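Alpha-L-arabinofuranosidase B (Aspergillus kawachii, PDB 6SXT) hydrolyses terminal non-reducing alpha-L-arabinofuranosyl residues of arabinoxylan, arabinan and arabinogalactan, and carries a C-terminal arabinose-binding domain. Local coordinates at residues A[321-332]-A[375-386]. Sequence-based numbering, arbitrary orientation.
Sequences SLVSGPSFTSGE and TVVTGLANSQCF
G331 N donates to V376 O at 2.7 Å, the shortest polar bond between the two segments. V376 N in turn donates to E332 O in an almost perfectly straight bond (179°), so V376 O and N both turn to the same partner, the turn T329–E332. This type II turn is itself braced by T329 N, which donates to E332 OE1. Within the turn, S330 OG accepts a weak bond from T378 N. F328 shows how one residue can serve two neighbours. Its CB sits 4.0 Å from the centroid of the F386 ring, a CH-pi contact over the face, while its ring turns an edge toward the F386 face with the planes at 68°. V376 CG1 packs against F328 CB at 3.5 Å. Near the start of 321–332, Q384, its chain extended beyond CG, reaches L322: OE1 accepts from L322 N at 2.9 Å, the donor tilted 32° from the amide plane, and NE2 donates to G320 O, fixing the amide's rotation. Alongside, L322 CB packs against C385 SG, whose disulfide to C423 ties in a neighbouring strand. The opening segment of the ABD, after strand 317–319, is thus laid along the hairpin of strands 374–378 and 386–390 in this arabinose-binding beta-trefoil.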
ATOM      1  N   SER A 321      -3.033 -14.891  -0.419  1.00 17.30           N
ATOM      2  CA  SER A 321      -2.901 -15.120  -1.886  1.00 18.17           C
ATOM      3  C   SER A 321      -3.224 -13.840  -2.652  1.00 17.64           C
ATOM      4  O   SER A 321      -4.311 -13.264  -2.488  1.00 18.95           O
ATOM      5  CB  SER A 321      -3.798 -16.242  -2.314  1.00 21.90           C
ATOM      6  OG  SER A 321      -3.714 -16.376  -3.732  1.00 22.75           O
ATOM      7  N   LEU A 322      -2.341 -13.467  -3.568  1.00 17.65           N
ATOM      8  CA  LEU A 322      -2.560 -12.361  -4.510  1.00 16.76           C
ATOM      9  C   LEU A 322      -3.220 -12.829  -5.823  1.00 17.87           C
ATOM     10  O   LEU A 322      -3.517 -11.959  -6.642  1.00 19.09           O
ATOM     11  CB  LEU A 322      -1.182 -11.774  -4.861  1.00 18.00           C
ATOM     12  CG  LEU A 322      -0.647 -10.806  -3.807  1.00 17.48           C
ATOM     13  CD1 LEU A 322       0.840 -10.669  -3.895  1.00 19.19           C
ATOM     14  CD2 LEU A 322      -1.322  -9.437  -3.884  1.00 18.68           C
ATOM     15  N   VAL A 323      -3.441 -14.115  -6.011  1.00 17.50           N
ATOM     16  CA  VAL A 323      -3.792 -14.664  -7.341  1.00 18.03           C
ATOM     17  C   VAL A 323      -5.134 -15.368  -7.269  1.00 20.07           C
ATOM     18  O   VAL A 323      -5.453 -16.015  -6.249  1.00 22.43           O
ATOM     19  CB  VAL A 323      -2.677 -15.605  -7.813  1.00 19.00           C
ATOM     20  CG1 VAL A 323      -3.024 -16.250  -9.141  1.00 25.44           C
ATOM     21  CG2 VAL A 323      -1.394 -14.840  -7.911  1.00 21.95           C
ATOM     22  N   SER A 324      -5.922 -15.196  -8.300  1.00 17.98           N
ATOM     23  CA  SER A 324      -7.136 -15.998  -8.515  1.00 19.52           C
ATOM     24  C   SER A 324      -7.308 -16.275 -10.002  1.00 18.98           C
ATOM     25  O   SER A 324      -6.610 -15.642 -10.828  1.00 19.10           O
ATOM     26  CB  SER A 324      -8.362 -15.309  -7.942  1.00 19.55           C
ATOM     27  OG  SER A 324      -8.714 -14.155  -8.657  1.00 19.21           O
ATOM     28  N   GLY A 325      -8.308 -17.099 -10.320  1.00 20.33           N
ATOM     29  CA  GLY A 325      -8.595 -17.415 -11.727  1.00 21.18           C
ATOM     30  C   GLY A 325      -7.610 -18.448 -12.273  1.00 21.12           C
ATOM     31  O   GLY A 325      -6.827 -19.066 -11.558  1.00 21.41           O
ATOM     32  N   PRO A 326      -7.690 -18.698 -13.600  1.00 22.67           N
ATOM     33  CA  PRO A 326      -6.847 -19.708 -14.219  1.00 25.29           C
ATOM     34  C   PRO A 326      -5.340 -19.568 -13.987  1.00 27.57           C
ATOM     35  O   PRO A 326      -4.608 -20.551 -13.833  1.00 32.88           O
ATOM     36  CB  PRO A 326      -7.170 -19.550 -15.705  1.00 24.93           C
ATOM     37  CG  PRO A 326      -7.910 -18.281 -15.866  1.00 27.25           C
ATOM     38  CD  PRO A 326      -8.567 -18.007 -14.529  1.00 24.35           C
ATOM     39  N   SER A 327      -4.841 -18.380 -13.957  1.00 25.73           N
ATOM     40  CA  SER A 327      -3.352 -18.298 -13.690  1.00 29.91           C
ATOM     41  C   SER A 327      -2.434 -19.150 -14.621  1.00 30.47           C
ATOM     42  O   SER A 327      -2.839 -19.601 -15.734  1.00 34.69           O
ATOM     43  CB  SER A 327      -3.032 -18.623 -12.255  1.00 28.98           C
ATOM     44  OG  SER A 327      -1.764 -18.098 -11.880  1.00 24.90           O
ATOM     45  N   PHE A 328      -1.173 -19.284 -14.236  1.00 25.31           N
ATOM     46  CA  PHE A 328      -0.025 -19.636 -15.105  1.00 24.92           C
ATOM     47  C   PHE A 328       0.967 -20.489 -14.342  1.00 26.93           C
ATOM     48  O   PHE A 328       0.896 -20.546 -13.120  1.00 26.24           O
ATOM     49  CB  PHE A 328       0.722 -18.379 -15.581  1.00 23.31           C
ATOM     50  CG  PHE A 328      -0.144 -17.389 -16.316  1.00 22.92           C
ATOM     51  CD1 PHE A 328      -0.437 -17.541 -17.668  1.00 22.40           C
ATOM     52  CD2 PHE A 328      -0.705 -16.300 -15.652  1.00 24.17           C
ATOM     53  CE1 PHE A 328      -1.196 -16.598 -18.334  1.00 22.53           C
ATOM     54  CE2 PHE A 328      -1.559 -15.430 -16.299  1.00 25.03           C
ATOM     55  CZ  PHE A 328      -1.787 -15.559 -17.655  1.00 25.87           C
ATOM     56  N   THR A 329       1.925 -21.082 -15.058  1.00 26.64           N
ATOM     57  CA  THR A 329       3.103 -21.786 -14.494  0.50 26.53           C
ATOM     58  C   THR A 329       4.359 -21.193 -15.133  1.00 26.47           C
ATOM     59  O   THR A 329       4.315 -20.923 -16.335  1.00 28.15           O
ATOM     60  CB  THR A 329       3.061 -23.297 -14.778  0.50 30.01           C
ATOM     61  OG1 THR A 329       1.729 -23.783 -14.610  0.50 31.89           O
ATOM     62  CG2 THR A 329       3.998 -24.072 -13.883  0.50 29.01           C
ATOM     63  N   SER A 330       5.407 -21.038 -14.379  1.00 25.01           N
ATOM     64  CA  SER A 330       6.669 -20.481 -14.897  1.00 25.45           C
ATOM     65  C   SER A 330       7.195 -21.347 -16.050  1.00 27.14           C
ATOM     66  O   SER A 330       7.207 -22.603 -15.919  1.00 28.67           O
ATOM     67  CB  SER A 330       7.667 -20.394 -13.835  1.00 28.58           C
ATOM     68  OG  SER A 330       8.790 -19.652 -14.311  1.00 36.27           O
ATOM     69  N   GLY A 331       7.491 -20.706 -17.162  1.00 26.17           N
ATOM     70  CA  GLY A 331       8.010 -21.400 -18.368  1.00 27.38           C
ATOM     71  C   GLY A 331       6.934 -21.693 -19.392  1.00 27.19           C
ATOM     72  O   GLY A 331       7.301 -22.043 -20.532  1.00 27.99           O
ATOM     73  N   GLU A 332       5.642 -21.604 -19.038  1.00 24.42           N
ATOM     74  CA  GLU A 332       4.505 -21.669 -19.960  1.00 24.90           C
ATOM     75  C   GLU A 332       4.650 -20.573 -21.011  1.00 25.30           C
ATOM     76  O   GLU A 332       5.028 -19.461 -20.656  1.00 26.60           O
ATOM     77  CB  GLU A 332       3.218 -21.450 -19.154  1.00 26.19           C
ATOM     78  CG  GLU A 332       1.921 -21.636 -19.884  1.00 30.14           C
ATOM     79  CD  GLU A 332       0.690 -21.356 -19.042  1.00 30.93           C
ATOM     80  OE1 GLU A 332       0.858 -21.051 -17.838  1.00 29.65           O
ATOM     81  OE2 GLU A 332      -0.430 -21.367 -19.584  1.00 31.41           O
ATOM     82  N   THR A 375       6.359 -15.725 -22.786  1.00 19.92           N
ATOM     83  CA  THR A 375       6.861 -16.693 -21.811  1.00 20.17           C
ATOM     84  C   THR A 375       6.506 -16.147 -20.416  1.00 19.32           C
ATOM     85  O   THR A 375       6.931 -15.059 -20.067  1.00 20.89           O
ATOM     86  CB  THR A 375       8.353 -16.929 -21.938  1.00 23.70           C
ATOM     87  OG1 THR A 375       8.631 -17.257 -23.325  1.00 23.78           O
ATOM     88  CG2 THR A 375       8.787 -18.040 -21.005  1.00 24.02           C
ATOM     89  N   VAL A 376       5.780 -16.949 -19.678  1.00 22.51           N
ATOM     90  CA  VAL A 376       5.366 -16.529 -18.305  1.00 24.07           C
ATOM     91  C   VAL A 376       6.469 -16.955 -17.363  1.00 24.81           C
ATOM     92  O   VAL A 376       6.947 -18.115 -17.420  1.00 31.43           O
ATOM     93  CB  VAL A 376       3.999 -17.129 -17.937  1.00 29.35           C
ATOM     94  CG1 VAL A 376       3.525 -16.503 -16.611  1.00 34.18           C
ATOM     95  CG2 VAL A 376       2.970 -16.854 -18.997  1.00 29.73           C
ATOM     96  N   VAL A 377       6.947 -16.045 -16.534  1.00 20.98           N
ATOM     97  CA  VAL A 377       7.996 -16.382 -15.571  1.00 21.37           C
ATOM     98  C   VAL A 377       7.546 -15.929 -14.175  1.00 20.86           C
ATOM     99  O   VAL A 377       6.688 -15.042 -14.046  1.00 19.95           O
ATOM    100  CB  VAL A 377       9.332 -15.774 -15.946  1.00 27.35           C
ATOM    101  CG1 VAL A 377       9.714 -16.100 -17.405  1.00 29.88           C
ATOM    102  CG2 VAL A 377       9.407 -14.322 -15.730  1.00 26.44           C
ATOM    103  N   THR A 378       8.192 -16.488 -13.191  1.00 20.82           N
ATOM    104  CA  THR A 378       7.977 -16.054 -11.792  1.00 19.09           C
ATOM    105  C   THR A 378       8.087 -14.538 -11.736  1.00 20.18           C
ATOM    106  O   THR A 378       9.043 -13.906 -12.245  1.00 21.94           O
ATOM    107  CB  THR A 378       8.954 -16.745 -10.847  1.00 23.05           C
ATOM    108  OG1 THR A 378       8.786 -18.131 -11.088  1.00 22.93           O
ATOM    109  CG2 THR A 378       8.660 -16.394  -9.399  1.00 22.63           C
ATOM    110  N   GLY A 379       7.129 -13.915 -11.017  1.00 18.77           N
ATOM    111  CA  GLY A 379       7.103 -12.458 -10.916  1.00 18.12           C
ATOM    112  C   GLY A 379       8.409 -11.905 -10.413  1.00 19.58           C
ATOM    113  O   GLY A 379       8.962 -12.366  -9.368  1.00 20.33           O
ATOM    114  N   LEU A 380       8.878 -10.886 -11.085  1.00 19.37           N
ATOM    115  CA  LEU A 380      10.202 -10.322 -10.783  1.00 19.45           C
ATOM    116  C   LEU A 380      10.196  -9.669  -9.400  1.00 21.54           C
ATOM    117  O   LEU A 380      11.290  -9.620  -8.804  1.00 22.12           O
ATOM    118  CB  LEU A 380      10.601  -9.351 -11.879  1.00 20.43           C
ATOM    119  CG  LEU A 380      10.903 -10.011 -13.241  1.00 21.98           C
ATOM    120  CD1 LEU A 380      11.102  -8.973 -14.266  1.00 21.62           C
ATOM    121  CD2 LEU A 380      12.158 -10.878 -13.134  1.00 25.88           C
ATOM    122  N   ALA A 381       9.084  -9.062  -8.981  1.00 19.06           N
ATOM    123  CA  ALA A 381       9.036  -8.414  -7.638  1.00 19.00           C
ATOM    124  C   ALA A 381       8.216  -9.190  -6.616  1.00 21.05           C
ATOM    125  O   ALA A 381       8.227  -8.791  -5.431  1.00 21.53           O
ATOM    126  CB  ALA A 381       8.492  -7.025  -7.764  1.00 19.01           C
ATOM    127  N   ASN A 382       7.533 -10.232  -7.025  1.00 19.51           N
ATOM    128  CA  ASN A 382       6.682 -11.008  -6.104  1.00 19.24           C
ATOM    129  C   ASN A 382       6.543 -12.410  -6.657  1.00 20.37           C
ATOM    130  O   ASN A 382       6.020 -12.538  -7.765  1.00 21.28           O
ATOM    131  CB  ASN A 382       5.329 -10.344  -5.860  1.00 19.88           C
ATOM    132  CG  ASN A 382       4.598 -11.124  -4.791  1.00 21.92           C
ATOM    133  OD1 ASN A 382       4.171 -12.255  -5.011  1.00 25.31           O
ATOM    134  ND2 ASN A 382       4.469 -10.531  -3.602  1.00 23.51           N
ATOM    135  N   SER A 383       7.002 -13.399  -5.904  1.00 19.65           N
ATOM    136  CA  SER A 383       7.079 -14.776  -6.436  1.00 20.09           C
ATOM    137  C   SER A 383       5.713 -15.460  -6.551  1.00 22.49           C
ATOM    138  O   SER A 383       5.660 -16.521  -7.149  1.00 22.06           O
ATOM    139  CB  SER A 383       8.033 -15.601  -5.594  1.00 24.69           C
ATOM    140  OG  SER A 383       7.451 -15.753  -4.334  1.00 27.56           O
ATOM    141  N   GLN A 384       4.602 -14.905  -6.018  1.00 19.08           N
ATOM    142  CA  GLN A 384       3.245 -15.447  -6.245  1.00 19.53           C
ATOM    143  C   GLN A 384       2.700 -14.997  -7.600  1.00 17.95           C
ATOM    144  O   GLN A 384       1.845 -15.624  -8.141  1.00 20.58           O
ATOM    145  CB  GLN A 384       2.177 -14.872  -5.281  1.00 22.33           C
ATOM    146  CG  GLN A 384       2.365 -15.107  -3.833  1.00 27.27           C
ATOM    147  CD  GLN A 384       1.036 -14.762  -3.168  1.00 21.17           C
ATOM    148  OE1 GLN A 384      -0.028 -15.163  -3.636  1.00 23.51           O
ATOM    149  NE2 GLN A 384       1.197 -13.969  -2.134  1.00 22.34           N
ATOM    150  N   CYS A 385       3.201 -13.878  -8.095  1.00 19.01           N
ATOM    151  CA  CYS A 385       2.703 -13.213  -9.292  1.00 18.43           C
ATOM    152  C   CYS A 385       3.639 -13.586 -10.450  1.00 17.66           C
ATOM    153  O   CYS A 385       4.404 -14.584 -10.334  1.00 18.61           O
ATOM    154  CB  CYS A 385       2.562 -11.737  -9.056  1.00 19.28           C
ATOM    155  SG  CYS A 385       1.351 -11.467  -7.695  1.00 22.13           S
ATOM    156  N   PHE A 386       3.457 -12.917 -11.579  1.00 18.09           N
ATOM    157  CA  PHE A 386       4.121 -13.324 -12.846  1.00 18.53           C
ATOM    158  C   PHE A 386       4.661 -12.088 -13.551  1.00 19.09           C
ATOM    159  O   PHE A 386       4.228 -10.913 -13.381  1.00 17.37           O
ATOM    160  CB  PHE A 386       3.185 -14.149 -13.725  1.00 18.53           C
ATOM    161  CG  PHE A 386       2.757 -15.435 -13.083  1.00 18.65           C
ATOM    162  CD1 PHE A 386       3.583 -16.539 -13.100  1.00 20.47           C
ATOM    163  CD2 PHE A 386       1.590 -15.501 -12.337  1.00 19.91           C
ATOM    164  CE1 PHE A 386       3.217 -17.716 -12.477  1.00 21.78           C
ATOM    165  CE2 PHE A 386       1.225 -16.672 -11.712  1.00 20.73           C
ATOM    166  CZ  PHE A 386       2.039 -17.778 -11.759  1.00 21.59           C
TER